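Local structure of biotin transporter BioY (Lactococcus lactis subsp. cremoris, 4DVE) at residues A[59-64]-A[186-191]; A[120-125]-A[132-137]; A[53-58]-A[69-74]. The protein binds biotin within the membrane and probably acts as the substrate-specific S component of an energy-coupling factor (ECF) ABC transporter. All coordinates share one frame; numbering follows the deposited sequence.

Interaction 1: A[59-64]-A[186-191]. With BNG (nonyl beta-D-glucopyranoside), chain F.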
ATOM      1  N   GLY A  59      -5.728   2.187   3.814  1.00 31.77           N
ATOM      2  CA  GLY A  59      -5.924   2.416   5.263  1.00 32.11           C
ATOM      3  C   GLY A  59      -6.406   3.811   5.642  1.00 33.12           C
ATOM      4  O   GLY A  59      -7.131   3.981   6.626  1.00 32.65           O
ATOM      5  N   GLY A  60      -6.019   4.823   4.865  1.00 35.68           N
ATOM      6  CA  GLY A  60      -6.453   6.188   5.118  1.00 35.05           C
ATOM      7  C   GLY A  60      -7.881   6.457   4.679  1.00 35.43           C
ATOM      8  O   GLY A  60      -8.494   7.443   5.118  1.00 34.20           O
ATOM      9  N   LEU A  61      -8.400   5.609   3.794  1.00 35.03           N
ATOM     10  CA  LEU A  61      -9.796   5.720   3.352  1.00 37.03           C
ATOM     11  C   LEU A  61     -10.729   4.815   4.123  1.00 35.99           C
ATOM     12  O   LEU A  61     -11.784   5.247   4.562  1.00 37.95           O
ATOM     13  CB  LEU A  61      -9.937   5.449   1.855  1.00 39.02           C
ATOM     14  CG  LEU A  61      -9.428   6.583   0.969  1.00 42.17           C
ATOM     15  CD1 LEU A  61      -9.363   6.173  -0.512  1.00 42.33           C
ATOM     16  CD2 LEU A  61     -10.266   7.835   1.216  1.00 41.08           C
ATOM     17  N   LEU A  62     -10.338   3.557   4.291  1.00 33.66           N
ATOM     18  CA  LEU A  62     -11.241   2.545   4.778  1.00 32.73           C
ATOM     19  C   LEU A  62     -10.888   2.070   6.159  1.00 33.67           C
ATOM     20  O   LEU A  62     -11.534   1.164   6.687  1.00 32.12           O
ATOM     21  CB  LEU A  62     -11.251   1.375   3.781  1.00 32.97           C
ATOM     22  CG  LEU A  62     -11.872   1.736   2.413  1.00 38.13           C
ATOM     23  CD1 LEU A  62     -11.873   0.558   1.452  1.00 40.51           C
ATOM     24  CD2 LEU A  62     -13.285   2.319   2.559  1.00 38.21           C
ATOM     25  N   GLY A  63      -9.818   2.638   6.734  1.00 33.53           N
ATOM     26  CA  GLY A  63      -9.425   2.304   8.101  1.00 32.90           C
ATOM     27  C   GLY A  63      -8.721   0.976   8.209  1.00 32.98           C
ATOM     28  O   GLY A  63      -8.451   0.318   7.187  1.00 30.81           O
ATOM     29  N   PRO A  64      -8.375   0.584   9.453  1.00 33.93           N
ATOM     30  CA  PRO A  64      -7.462  -0.545   9.616  1.00 34.71           C
ATOM     31  C   PRO A  64      -8.078  -1.905   9.305  1.00 35.96           C
ATOM     32  O   PRO A  64      -7.339  -2.849   9.026  1.00 37.45           O
ATOM     33  CB  PRO A  64      -7.052  -0.457  11.087  1.00 36.27           C
ATOM     34  CG  PRO A  64      -8.231   0.229  11.748  1.00 36.65           C
ATOM     35  CD  PRO A  64      -8.679   1.241  10.738  1.00 35.06           C
ATOM     36  N   ARG A 186      -8.960  14.923   0.533  1.00 53.42           N
ATOM     37  CA  ARG A 186     -10.053  15.378  -0.340  1.00 56.12           C
ATOM     38  C   ARG A 186     -11.252  14.428  -0.366  1.00 52.71           C
ATOM     39  O   ARG A 186     -12.398  14.863  -0.201  1.00 52.55           O
ATOM     40  CB  ARG A 186      -9.592  15.602  -1.783  1.00 61.09           C
ATOM     41  CG  ARG A 186      -9.274  17.040  -2.109  1.00 71.26           C
ATOM     42  CD  ARG A 186      -8.513  17.151  -3.421  1.00 78.66           C
ATOM     43  NE  ARG A 186      -7.701  18.369  -3.473  1.00 84.84           N
ATOM     44  CZ  ARG A 186      -6.838  18.667  -4.441  1.00 88.12           C
ATOM     45  NH1 ARG A 186      -6.646  17.834  -5.466  1.00 87.39           N
ATOM     46  NH2 ARG A 186      -6.157  19.811  -4.379  1.00 91.79           N
ATOM     47  N   LEU A 187     -11.005  13.151  -0.620  1.00 48.52           N
ATOM     48  CA  LEU A 187     -12.084  12.166  -0.614  1.00 48.95           C
ATOM     49  C   LEU A 187     -12.845  12.124   0.713  1.00 50.62           C
ATOM     50  O   LEU A 187     -14.053  11.923   0.711  1.00 50.06           O
ATOM     51  CB  LEU A 187     -11.603  10.774  -0.975  1.00 46.57           C
ATOM     52  CG  LEU A 187     -11.227  10.582  -2.442  1.00 48.08           C
ATOM     53  CD1 LEU A 187     -10.654   9.176  -2.598  1.00 42.99           C
ATOM     54  CD2 LEU A 187     -12.390  10.825  -3.417  1.00 47.46           C
ATOM     55  N   ARG A 188     -12.139  12.337   1.826  1.00 49.42           N
ATOM     56  CA  ARG A 188     -12.753  12.306   3.133  1.00 51.62           C
ATOM     57  C   ARG A 188     -13.505  13.574   3.535  1.00 58.18           C
ATOM     58  O   ARG A 188     -14.365  13.496   4.391  1.00 54.66           O
ATOM     59  CB  ARG A 188     -11.716  12.131   4.210  1.00 49.84           C
ATOM     60  CG  ARG A 188     -11.229  10.714   4.479  1.00 51.19           C
ATOM     61  CD  ARG A 188     -10.760  10.734   5.930  1.00 53.85           C
ATOM     62  NE  ARG A 188      -9.538  10.071   5.997  1.00 56.03           N
ATOM     63  CZ  ARG A 188      -8.334  10.607   6.171  1.00 51.76           C
ATOM     64  NH1 ARG A 188      -8.085  11.890   6.465  1.00 50.85           N
ATOM     65  NH2 ARG A 188      -7.363   9.765   6.083  1.00 42.04           N
ATOM     66  N   LYS A 189     -13.116  14.728   2.992  1.00 62.45           N
ATOM     67  CA  LYS A 189     -13.530  16.018   3.536  1.00 72.04           C
ATOM     68  C   LYS A 189     -15.055  16.120   3.494  1.00 78.59           C
ATOM     69  O   LYS A 189     -15.672  16.695   4.387  1.00 78.09           O
ATOM     70  CB  LYS A 189     -12.809  17.186   2.832  1.00 75.25           C
ATOM     71  CG  LYS A 189     -13.666  18.153   2.041  1.00 81.37           C
ATOM     72  CD  LYS A 189     -12.827  19.277   1.446  1.00 86.64           C
ATOM     73  CE  LYS A 189     -12.270  20.203   2.522  1.00 92.60           C
ATOM     74  NZ  LYS A 189     -11.953  21.566   2.001  1.00 96.56           N
ATOM     75  N   GLN A 190     -15.642  15.550   2.449  1.00 84.02           N
ATOM     76  CA  GLN A 190     -17.003  15.039   2.518  1.00 95.41           C
ATOM     77  C   GLN A 190     -16.966  13.648   1.850  1.00 96.96           C
ATOM     78  O   GLN A 190     -16.372  13.508   0.780  1.00 98.97           O
ATOM     79  CB  GLN A 190     -18.002  16.004   1.858  1.00103.55           C
ATOM     80  CG  GLN A 190     -17.986  16.069   0.332  1.00111.07           C
ATOM     81  CD  GLN A 190     -19.042  15.185  -0.321  1.00116.51           C
ATOM     82  OE1 GLN A 190     -19.437  14.155   0.228  1.00117.35           O
ATOM     83  NE2 GLN A 190     -19.508  15.590  -1.499  1.00119.41           N
ATOM     84  N   GLY A 191     -17.582  12.622   2.447  1.00 91.05           N
ATOM     85  CA  GLY A 191     -18.504  12.763   3.577  1.00 88.18           C
ATOM     86  C   GLY A 191     -17.979  12.290   4.923  1.00 78.59           C
ATOM     87  O   GLY A 191     -17.431  13.104   5.700  1.00 76.40           O
TER
HETATM   88  C1  BNG F 203      -8.534  -3.476  14.285  0.75 74.38           C
HETATM   89  C2  BNG F 203      -9.338  -2.212  14.563  0.75 77.15           C
HETATM   90  C3  BNG F 203      -8.547  -1.243  15.435  0.75 77.13           C
HETATM   91  C4  BNG F 203      -7.971  -1.952  16.655  0.75 77.93           C
HETATM   92  C5  BNG F 203      -7.250  -3.233  16.252  0.75 78.31           C
HETATM   93  C6  BNG F 203      -6.742  -3.981  17.479  0.75 81.30           C
HETATM   94  C1' BNG F 203      -8.558  -5.467  13.014  0.75 66.06           C
HETATM   95  C2' BNG F 203      -8.758  -5.537  11.505  0.75 62.49           C
HETATM   96  C3' BNG F 203      -8.658  -6.973  11.007  0.75 61.87           C
HETATM   97  C4' BNG F 203      -7.921  -7.039   9.674  0.75 59.85           C
HETATM   98  C5' BNG F 203      -8.582  -8.040   8.734  0.75 59.22           C
HETATM   99  C6' BNG F 203      -7.543  -8.935   8.071  0.75 62.64           C
HETATM  100  C7' BNG F 203      -7.917  -9.227   6.623  0.75 61.41           C
HETATM  101  C8' BNG F 203      -6.987 -10.272   6.018  0.75 60.63           C
HETATM  102  C9' BNG F 203      -7.267 -10.460   4.543  0.75 56.16           C
HETATM  103  O1  BNG F 203      -9.335  -4.396  13.547  0.75 70.32           O
HETATM  104  O2  BNG F 203      -9.669  -1.576  13.323  0.75 78.39           O
HETATM  105  O3  BNG F 203      -9.403  -0.177  15.861  0.75 67.50           O
HETATM  106  O4  BNG F 203      -7.055  -1.079  17.326  0.75 84.49           O
HETATM  107  O5  BNG F 203      -8.143  -4.070  15.521  0.75 78.05           O
HETATM  108  O6  BNG F 203      -7.215  -5.332  17.444  0.75 83.01           O
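R188 takes hold of the main-chain carbonyl of G60 with two nitrogens of one guanidinium edge, both aimed at the same oxygen. R188 NE reaches G60 O at 3.0 Å, nearly in line with the C=O bond (170°), and R188 NH2 reaches G60 O at 2.8 Å from a more lateral direction (126°). The oxygen lies close to the guanidinium plane, so the paired bonds should limit turning of the group. R188 NH2 also forms a salt bridge with E131, which links the carbonyl and a carboxylate through one arginine. L61, the residue with the most surface buried here, adds the apolar half: its CD1 meets L187 CD1 at 3.9 Å, while L61 CD2 rests against L187 CB, also at 3.9 Å. M26 of helix 13-33 packs on L61 too. Were R188 an alanine, G60 O would probably lose both of these donors and E131 this charged mate. The backbone suggests why this oxygen is available: P64, four residues on, has no N-H to give it. This is a proline-interrupted helix, broken at G63-P64, whose G60 carbonyl is taken up by an arginine near the end of helix 170-189.

Interaction 2: A[120-125]-A[132-137]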
ATOM      1  N   LEU A 120      -4.404   8.455  16.783  1.00 55.85           N
ATOM      2  CA  LEU A 120      -3.948   9.830  16.966  1.00 54.13           C
ATOM      3  C   LEU A 120      -4.972  10.855  16.479  1.00 53.62           C
ATOM      4  O   LEU A 120      -4.640  12.039  16.394  1.00 53.86           O
ATOM      5  CB  LEU A 120      -2.618  10.033  16.246  1.00 53.97           C
ATOM      6  CG  LEU A 120      -1.509   9.081  16.712  1.00 55.66           C
ATOM      7  CD1 LEU A 120      -0.288   9.186  15.811  1.00 54.72           C
ATOM      8  CD2 LEU A 120      -1.141   9.350  18.168  1.00 58.51           C
ATOM      9  N   LYS A 121      -6.185  10.401  16.128  1.00 52.05           N
ATOM     10  CA  LYS A 121      -7.302  11.281  15.749  1.00 53.35           C
ATOM     11  C   LYS A 121      -6.997  12.223  14.572  1.00 51.08           C
ATOM     12  O   LYS A 121      -7.530  13.353  14.504  1.00 52.05           O
ATOM     13  CB  LYS A 121      -7.765  12.099  16.984  1.00 61.54           C
ATOM     14  CG  LYS A 121      -8.123  11.255  18.207  1.00 66.00           C
ATOM     15  CD  LYS A 121      -8.504  12.129  19.404  1.00 75.25           C
ATOM     16  CE  LYS A 121      -9.342  11.371  20.429  1.00 79.15           C
ATOM     17  NZ  LYS A 121      -9.780  12.230  21.574  1.00 85.35           N
ATOM     18  N   ILE A 122      -6.180  11.747  13.631  1.00 45.73           N
ATOM     19  CA  ILE A 122      -5.678  12.556  12.511  1.00 46.26           C
ATOM     20  C   ILE A 122      -6.797  12.923  11.540  1.00 45.82           C
ATOM     21  O   ILE A 122      -6.823  13.976  10.917  1.00 44.83           O
ATOM     22  CB  ILE A 122      -4.600  11.771  11.713  1.00 45.47           C
ATOM     23  CG1 ILE A 122      -3.340  11.545  12.556  1.00 49.50           C
ATOM     24  CG2 ILE A 122      -4.247  12.474  10.409  1.00 44.32           C
ATOM     25  CD1 ILE A 122      -2.634  12.805  13.026  1.00 49.92           C
ATOM     26  N   THR A 123      -7.723  12.004  11.435  1.00 46.20           N
ATOM     27  CA  THR A 123      -8.800  12.028  10.474  1.00 48.19           C
ATOM     28  C   THR A 123      -9.853  13.100  10.854  1.00 49.85           C
ATOM     29  O   THR A 123     -10.612  13.586  10.020  1.00 50.19           O
ATOM     30  CB  THR A 123      -9.315  10.561  10.458  1.00 49.14           C
ATOM     31  OG1 THR A 123      -8.707   9.807   9.368  1.00 52.35           O
ATOM     32  CG2 THR A 123     -10.683  10.457  10.533  1.00 42.49           C
ATOM     33  N   THR A 124      -9.861  13.478  12.120  1.00 51.67           N
ATOM     34  CA  THR A 124     -10.753  14.505  12.645  1.00 57.67           C
ATOM     35  C   THR A 124     -10.072  15.874  12.824  1.00 59.59           C
ATOM     36  O   THR A 124     -10.675  16.806  13.344  1.00 60.89           O
ATOM     37  CB  THR A 124     -11.331  13.999  13.968  1.00 58.24           C
ATOM     38  OG1 THR A 124     -12.371  13.053  13.655  1.00 65.20           O
ATOM     39  CG2 THR A 124     -11.909  15.120  14.780  1.00 71.07           C
ATOM     40  N   SER A 125      -8.817  15.991  12.382  1.00 56.42           N
ATOM     41  CA  SER A 125      -8.029  17.221  12.558  1.00 57.04           C
ATOM     42  C   SER A 125      -7.635  17.799  11.202  1.00 56.34           C
ATOM     43  O   SER A 125      -7.879  17.187  10.159  1.00 55.91           O
ATOM     44  CB  SER A 125      -6.755  16.904  13.337  1.00 56.78           C
ATOM     45  OG  SER A 125      -5.935  16.032  12.565  1.00 54.87           O
ATOM     46  N   LEU A 132       0.829  12.572   6.703  1.00 38.15           N
ATOM     47  CA  LEU A 132       1.909  12.309   5.752  1.00 38.63           C
ATOM     48  C   LEU A 132       3.048  11.524   6.423  1.00 38.26           C
ATOM     49  O   LEU A 132       3.598  10.600   5.839  1.00 35.59           O
ATOM     50  CB  LEU A 132       2.447  13.612   5.122  1.00 39.26           C
ATOM     51  CG  LEU A 132       3.634  13.471   4.147  1.00 40.84           C
ATOM     52  CD1 LEU A 132       3.339  12.490   3.007  1.00 37.03           C
ATOM     53  CD2 LEU A 132       4.065  14.835   3.592  1.00 42.21           C
ATOM     54  N   ILE A 133       3.371  11.883   7.656  1.00 40.42           N
ATOM     55  CA  ILE A 133       4.421  11.185   8.367  1.00 41.05           C
ATOM     56  C   ILE A 133       4.026   9.729   8.660  1.00 37.94           C
ATOM     57  O   ILE A 133       4.852   8.835   8.520  1.00 35.25           O
ATOM     58  CB  ILE A 133       4.836  11.930   9.649  1.00 44.52           C
ATOM     59  CG1 ILE A 133       5.445  13.305   9.295  1.00 47.58           C
ATOM     60  CG2 ILE A 133       5.795  11.074  10.476  1.00 45.03           C
ATOM     61  CD1 ILE A 133       6.515  13.279   8.199  1.00 49.43           C
ATOM     62  N   ILE A 134       2.777   9.497   9.060  1.00 37.47           N
ATOM     63  CA  ILE A 134       2.268   8.123   9.259  1.00 36.50           C
ATOM     64  C   ILE A 134       2.328   7.319   7.955  1.00 34.16           C
ATOM     65  O   ILE A 134       2.776   6.145   7.932  1.00 34.90           O
ATOM     66  CB  ILE A 134       0.836   8.126   9.858  1.00 37.44           C
ATOM     67  CG1 ILE A 134       0.865   8.714  11.272  1.00 40.80           C
ATOM     68  CG2 ILE A 134       0.213   6.717   9.872  1.00 33.67           C
ATOM     69  CD1 ILE A 134      -0.508   9.216  11.724  1.00 43.37           C
ATOM     70  N   VAL A 135       1.926   7.945   6.856  1.00 32.80           N
ATOM     71  CA  VAL A 135       1.968   7.270   5.569  1.00 32.30           C
ATOM     72  C   VAL A 135       3.421   6.961   5.171  1.00 32.99           C
ATOM     73  O   VAL A 135       3.723   5.863   4.723  1.00 32.13           O
ATOM     74  CB  VAL A 135       1.223   8.059   4.460  1.00 32.64           C
ATOM     75  CG1 VAL A 135       1.494   7.439   3.080  1.00 30.72           C
ATOM     76  CG2 VAL A 135      -0.286   8.100   4.760  1.00 32.14           C
ATOM     77  N   LEU A 136       4.320   7.916   5.378  1.00 34.25           N
ATOM     78  CA  LEU A 136       5.751   7.719   5.099  1.00 36.76           C
ATOM     79  C   LEU A 136       6.303   6.555   5.933  1.00 35.81           C
ATOM     80  O   LEU A 136       6.984   5.640   5.416  1.00 33.46           O
ATOM     81  CB  LEU A 136       6.516   8.989   5.481  1.00 41.96           C
ATOM     82  CG  LEU A 136       7.844   9.498   4.937  1.00 50.32           C
ATOM     83  CD1 LEU A 136       8.729  10.068   6.064  1.00 47.16           C
ATOM     84  CD2 LEU A 136       8.594   8.567   4.005  1.00 47.31           C
ATOM     85  N   LEU A 137       6.003   6.580   7.229  1.00 35.48           N
ATOM     86  CA  LEU A 137       6.558   5.571   8.126  1.00 37.66           C
ATOM     87  C   LEU A 137       6.140   4.157   7.719  1.00 34.04           C
ATOM     88  O   LEU A 137       6.993   3.242   7.622  1.00 33.08           O
ATOM     89  CB  LEU A 137       6.169   5.861   9.563  1.00 39.79           C
ATOM     90  CG  LEU A 137       6.934   5.332  10.754  1.00 46.55           C
ATOM     91  CD1 LEU A 137       8.423   5.726  10.723  1.00 49.89           C
ATOM     92  CD2 LEU A 137       6.262   5.913  12.017  1.00 51.33           C
TER
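I122 and I134 are the closest backbone pair, with 9.7 Å between their CA atoms, so side chains alone bridge the gap between the turn 120-125 and helix 128-155. I134 does most of the reaching. Its CG1 lies beside the backbone N (chi1 -66°) and the chain then runs out almost fully extended (chi2 159°), which carries CD1 across to the turn. There I134 CD1 meets I122 CG1 at 3.8 Å, the two side chains pointing tip to tip. The same methyl touches L120 CD1 at 4.1 Å, this time with the side chains passing at a slant. One methyl therefore serves two partners, and only 91 Å² is buried in all. F116 and L117 of helix 100-119 also pack on I134, so it lies against the end of that helix as well. The turn itself is held by polar bonds: I122 O accepts S125 OG at 2.8 Å and S125 N at 3.2 Å, both arriving on one face of the carbonyl, and R185 of helix 170-189 bonds to the same oxygen. K121, with positive phi (57°), is the C-prime residue of a Schellman motif, in which I122 N bonds to L117 O and K121 N to K118 O. I122 also packs on L117, the apolar contact expected across such a motif, here closing helix 100-119 before the chain turns back into helix 128-155, predicted to cross the membrane.

Interaction 3: A[53-58]-A[69-74]. With BNG (nonyl beta-D-glucopyranoside), chain E.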
HETATM    1  N   MSE A  53       1.295   2.866  -4.309  1.00 31.21           N
HETATM    2  CA  MSE A  53       0.499   4.026  -3.893  1.00 33.07           C
HETATM    3  C   MSE A  53      -0.912   3.626  -3.435  1.00 33.26           C
HETATM    4  O   MSE A  53      -1.476   4.201  -2.468  1.00 31.78           O
HETATM    5  CB  MSE A  53       0.425   5.021  -5.052  1.00 35.06           C
HETATM    6  CG  MSE A  53      -0.354   6.270  -4.627  1.00 39.93           C
HETATM    7 SE   MSE A  53      -0.293   7.666  -6.027  0.67 38.62          SE
HETATM    8  CE  MSE A  53      -1.523   6.796  -7.287  1.00 50.64           C
ATOM      9  N   GLY A  54      -1.530   2.693  -4.157  1.00 31.65           N
ATOM     10  CA  GLY A  54      -2.882   2.249  -3.809  1.00 32.72           C
ATOM     11  C   GLY A  54      -2.912   1.558  -2.445  1.00 31.77           C
ATOM     12  O   GLY A  54      -3.905   1.643  -1.713  1.00 31.60           O
ATOM     13  N   ILE A  55      -1.834   0.839  -2.146  1.00 30.06           N
ATOM     14  CA  ILE A  55      -1.655   0.192  -0.873  1.00 31.36           C
ATOM     15  C   ILE A  55      -1.624   1.243   0.235  1.00 30.98           C
ATOM     16  O   ILE A  55      -2.198   1.040   1.291  1.00 31.33           O
ATOM     17  CB  ILE A  55      -0.344  -0.632  -0.794  1.00 31.09           C
ATOM     18  CG1 ILE A  55      -0.247  -1.649  -1.946  1.00 33.00           C
ATOM     19  CG2 ILE A  55      -0.248  -1.335   0.565  1.00 28.57           C
ATOM     20  CD1 ILE A  55      -1.444  -2.580  -2.064  1.00 32.46           C
HETATM   21  N   MSE A  56      -0.980   2.372  -0.040  1.00 31.20           N
HETATM   22  CA  MSE A  56      -0.858   3.454   0.925  1.00 32.00           C
HETATM   23  C   MSE A  56      -2.177   4.116   1.217  1.00 33.17           C
HETATM   24  O   MSE A  56      -2.426   4.537   2.361  1.00 34.11           O
HETATM   25  CB  MSE A  56       0.073   4.557   0.407  1.00 32.50           C
HETATM   26  CG  MSE A  56       1.503   4.107   0.333  1.00 34.25           C
HETATM   27 SE   MSE A  56       2.647   5.583  -0.322  0.82 32.36          SE
HETATM   28  CE  MSE A  56       3.999   4.503  -1.274  1.00 32.20           C
HETATM   29  N   MSE A  57      -3.013   4.259   0.192  1.00 32.46           N
HETATM   30  CA  MSE A  57      -4.303   4.941   0.326  1.00 33.18           C
HETATM   31  C   MSE A  57      -5.385   4.170   1.056  1.00 34.10           C
HETATM   32  O   MSE A  57      -6.290   4.781   1.650  1.00 34.22           O
HETATM   33  CB  MSE A  57      -4.854   5.218  -1.072  1.00 35.24           C
HETATM   34  CG  MSE A  57      -4.055   6.284  -1.820  1.00 38.02           C
HETATM   35 SE   MSE A  57      -4.517   6.249  -3.746  0.68 39.92          SE
HETATM   36  CE  MSE A  57      -6.463   6.483  -3.505  1.00 48.00           C
ATOM     37  N   ALA A  58      -5.323   2.837   0.992  1.00 32.90           N
ATOM     38  CA  ALA A  58      -6.390   1.950   1.480  1.00 32.95           C
ATOM     39  C   ALA A  58      -6.746   2.164   2.955  1.00 34.32           C
ATOM     40  O   ALA A  58      -7.933   2.269   3.307  1.00 30.85           O
ATOM     41  CB  ALA A  58      -6.013   0.487   1.231  1.00 29.88           C
ATOM     42  N   ILE A  69      -8.676  -5.550   4.353  1.00 33.65           N
ATOM     43  CA  ILE A  69      -9.451  -6.495   3.573  1.00 34.01           C
ATOM     44  C   ILE A  69      -9.284  -6.188   2.084  1.00 34.28           C
ATOM     45  O   ILE A  69      -9.092  -7.105   1.298  1.00 33.43           O
ATOM     46  CB  ILE A  69     -10.930  -6.492   4.019  1.00 34.79           C
ATOM     47  CG1 ILE A  69     -11.038  -7.114   5.426  1.00 37.50           C
ATOM     48  CG2 ILE A  69     -11.838  -7.242   3.039  1.00 34.37           C
ATOM     49  CD1 ILE A  69     -12.431  -7.026   6.015  1.00 37.10           C
ATOM     50  N   SER A  70      -9.383  -4.916   1.701  1.00 33.15           N
ATOM     51  CA  SER A  70      -9.224  -4.532   0.296  1.00 34.23           C
ATOM     52  C   SER A  70      -7.885  -4.956  -0.308  1.00 31.25           C
ATOM     53  O   SER A  70      -7.841  -5.413  -1.463  1.00 32.36           O
ATOM     54  CB  SER A  70      -9.325  -3.008   0.125  1.00 34.91           C
ATOM     55  OG  SER A  70     -10.655  -2.628   0.094  1.00 46.52           O
ATOM     56  N   VAL A  71      -6.804  -4.701   0.433  1.00 30.02           N
ATOM     57  CA  VAL A  71      -5.430  -5.085   0.023  1.00 29.01           C
ATOM     58  C   VAL A  71      -5.286  -6.600   0.032  1.00 30.79           C
ATOM     59  O   VAL A  71      -4.691  -7.200  -0.872  1.00 31.59           O
ATOM     60  CB  VAL A  71      -4.337  -4.384   0.901  1.00 28.52           C
ATOM     61  CG1 VAL A  71      -2.938  -4.978   0.660  1.00 27.10           C
ATOM     62  CG2 VAL A  71      -4.359  -2.877   0.631  1.00 27.13           C
ATOM     63  N   GLY A  72      -5.863  -7.223   1.044  1.00 33.11           N
ATOM     64  CA  GLY A  72      -5.862  -8.667   1.166  1.00 33.46           C
ATOM     65  C   GLY A  72      -6.488  -9.328  -0.030  1.00 34.70           C
ATOM     66  O   GLY A  72      -5.965 -10.320  -0.541  1.00 33.39           O
ATOM     67  N   ALA A  73      -7.595  -8.762  -0.496  1.00 33.96           N
ATOM     68  CA  ALA A  73      -8.301  -9.331  -1.616  1.00 34.66           C
ATOM     69  C   ALA A  73      -7.447  -9.240  -2.876  1.00 33.69           C
ATOM     70  O   ALA A  73      -7.426 -10.165  -3.689  1.00 34.02           O
ATOM     71  CB  ALA A  73      -9.666  -8.651  -1.804  1.00 33.48           C
ATOM     72  N   PHE A  74      -6.788  -8.097  -3.053  1.00 32.74           N
ATOM     73  CA  PHE A  74      -5.873  -7.879  -4.167  1.00 33.01           C
ATOM     74  C   PHE A  74      -4.745  -8.936  -4.137  1.00 34.27           C
ATOM     75  O   PHE A  74      -4.441  -9.587  -5.136  1.00 34.14           O
ATOM     76  CB  PHE A  74      -5.298  -6.443  -4.092  1.00 31.69           C
ATOM     77  CG  PHE A  74      -3.995  -6.264  -4.815  1.00 31.84           C
ATOM     78  CD1 PHE A  74      -3.933  -6.327  -6.198  1.00 33.28           C
ATOM     79  CD2 PHE A  74      -2.819  -6.019  -4.115  1.00 31.67           C
ATOM     80  CE1 PHE A  74      -2.709  -6.195  -6.876  1.00 32.67           C
ATOM     81  CE2 PHE A  74      -1.608  -5.856  -4.795  1.00 32.28           C
ATOM     82  CZ  PHE A  74      -1.559  -5.957  -6.161  1.00 32.42           C
TER
HETATM   83  C1  BNG E 202     -13.404  -7.397  -3.260  1.00 48.95           C
HETATM   84  C2  BNG E 202     -13.395  -6.494  -2.031  1.00 54.20           C
HETATM   85  C3  BNG E 202     -14.006  -7.203  -0.829  1.00 57.11           C
HETATM   86  C4  BNG E 202     -15.347  -7.832  -1.187  1.00 56.85           C
HETATM   87  C5  BNG E 202     -15.239  -8.654  -2.466  1.00 57.52           C
HETATM   88  C6  BNG E 202     -16.596  -9.221  -2.867  1.00 55.45           C
HETATM   89  C1' BNG E 202     -12.999  -7.437  -5.586  1.00 45.23           C
HETATM   90  C2' BNG E 202     -12.970  -6.500  -6.788  1.00 43.64           C
HETATM   91  C3' BNG E 202     -12.142  -7.094  -7.922  1.00 42.81           C
HETATM   92  C4' BNG E 202     -11.919  -6.069  -9.028  1.00 42.50           C
HETATM   93  C5' BNG E 202     -11.174  -6.690 -10.204  1.00 44.95           C
HETATM   94  C6' BNG E 202     -10.736  -5.619 -11.198  1.00 51.51           C
HETATM   95  C7' BNG E 202     -10.269  -6.248 -12.505  1.00 59.93           C
HETATM   96  C8' BNG E 202      -9.596  -5.213 -13.399  1.00 69.31           C
HETATM   97  C9' BNG E 202     -10.495  -4.015 -13.614  1.00 72.58           C
HETATM   98  O1  BNG E 202     -12.914  -6.672  -4.385  1.00 54.96           O
HETATM   99  O2  BNG E 202     -12.048  -6.114  -1.728  1.00 50.49           O
HETATM  100  O3  BNG E 202     -14.190  -6.263   0.237  1.00 65.75           O
HETATM  101  O4  BNG E 202     -15.782  -8.673  -0.114  1.00 62.88           O
HETATM  102  O5  BNG E 202     -14.736  -7.834  -3.519  1.00 53.86           O
HETATM  103  O6  BNG E 202     -16.561  -9.613  -4.244  1.00 50.85           O
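Two successive torsions near -54° fold I55 so that CG1 sits beside the backbone N, which brings its CD1 up against segment 69-74, while V71, with chi1 169°, spreads CG1 and CG2 to receive it. I55 CD1 settles against both branches, 3.9 Å from V71 CG1 and 4.0 Å from V71 CG2, and the two side chains cross at about a right angle. V71 CG2 also meets A58 CB at 3.8 Å, so a single valine packs between residues almost one turn apart on the other segment. The axes of segments 53-58 and 69-74 approach to 9.9 Å and their directions differ by 149°. The chain reverses between them, by way of G63 and P64, so 53-58 and 69-74 are the two arms of an antiparallel helical hairpin, packed on each other through small and branched apolar side chains. F74 adds a looser contact, its CD2 lying 4.2 Å from I55 CD1. W106, a residue of the biotin pocket, touches both I55 and F74, and the F74 side chain comes within about 7 Å of the bound biotin. Along the outer flank of 69-74 lies a nonyl glucoside, with its O2 3.5 Å from A73 CB; S70 OG instead bonds to S23 O of helix 13-33.

Overall arrangement
Helix 52-80 is common to interactions 1 and 3, whose centres lie about 13 Å apart: 59-64 follows directly on 53-58, and L62 CD1 meets S70 OG at 3.7 Å. Interaction 3 is the core contact, about 5 Å from the centre of the chain, entirely buried and wholly apolar. Interactions 1 and 2 both sit about 15 Å from that centre, on the same side. Interaction 2 is largely buried, though L120 is exposed, and is apolar across its segments, R185 bonding to the turn from outside. Interaction 1 is partly buried, with L187 exposed, and alone carries hydrogen bonds across. The two are adjacent, R188 CZ lying 3.3 Å from T123 OG1. Interaction 2 reaches interaction 3 through V135 and M56.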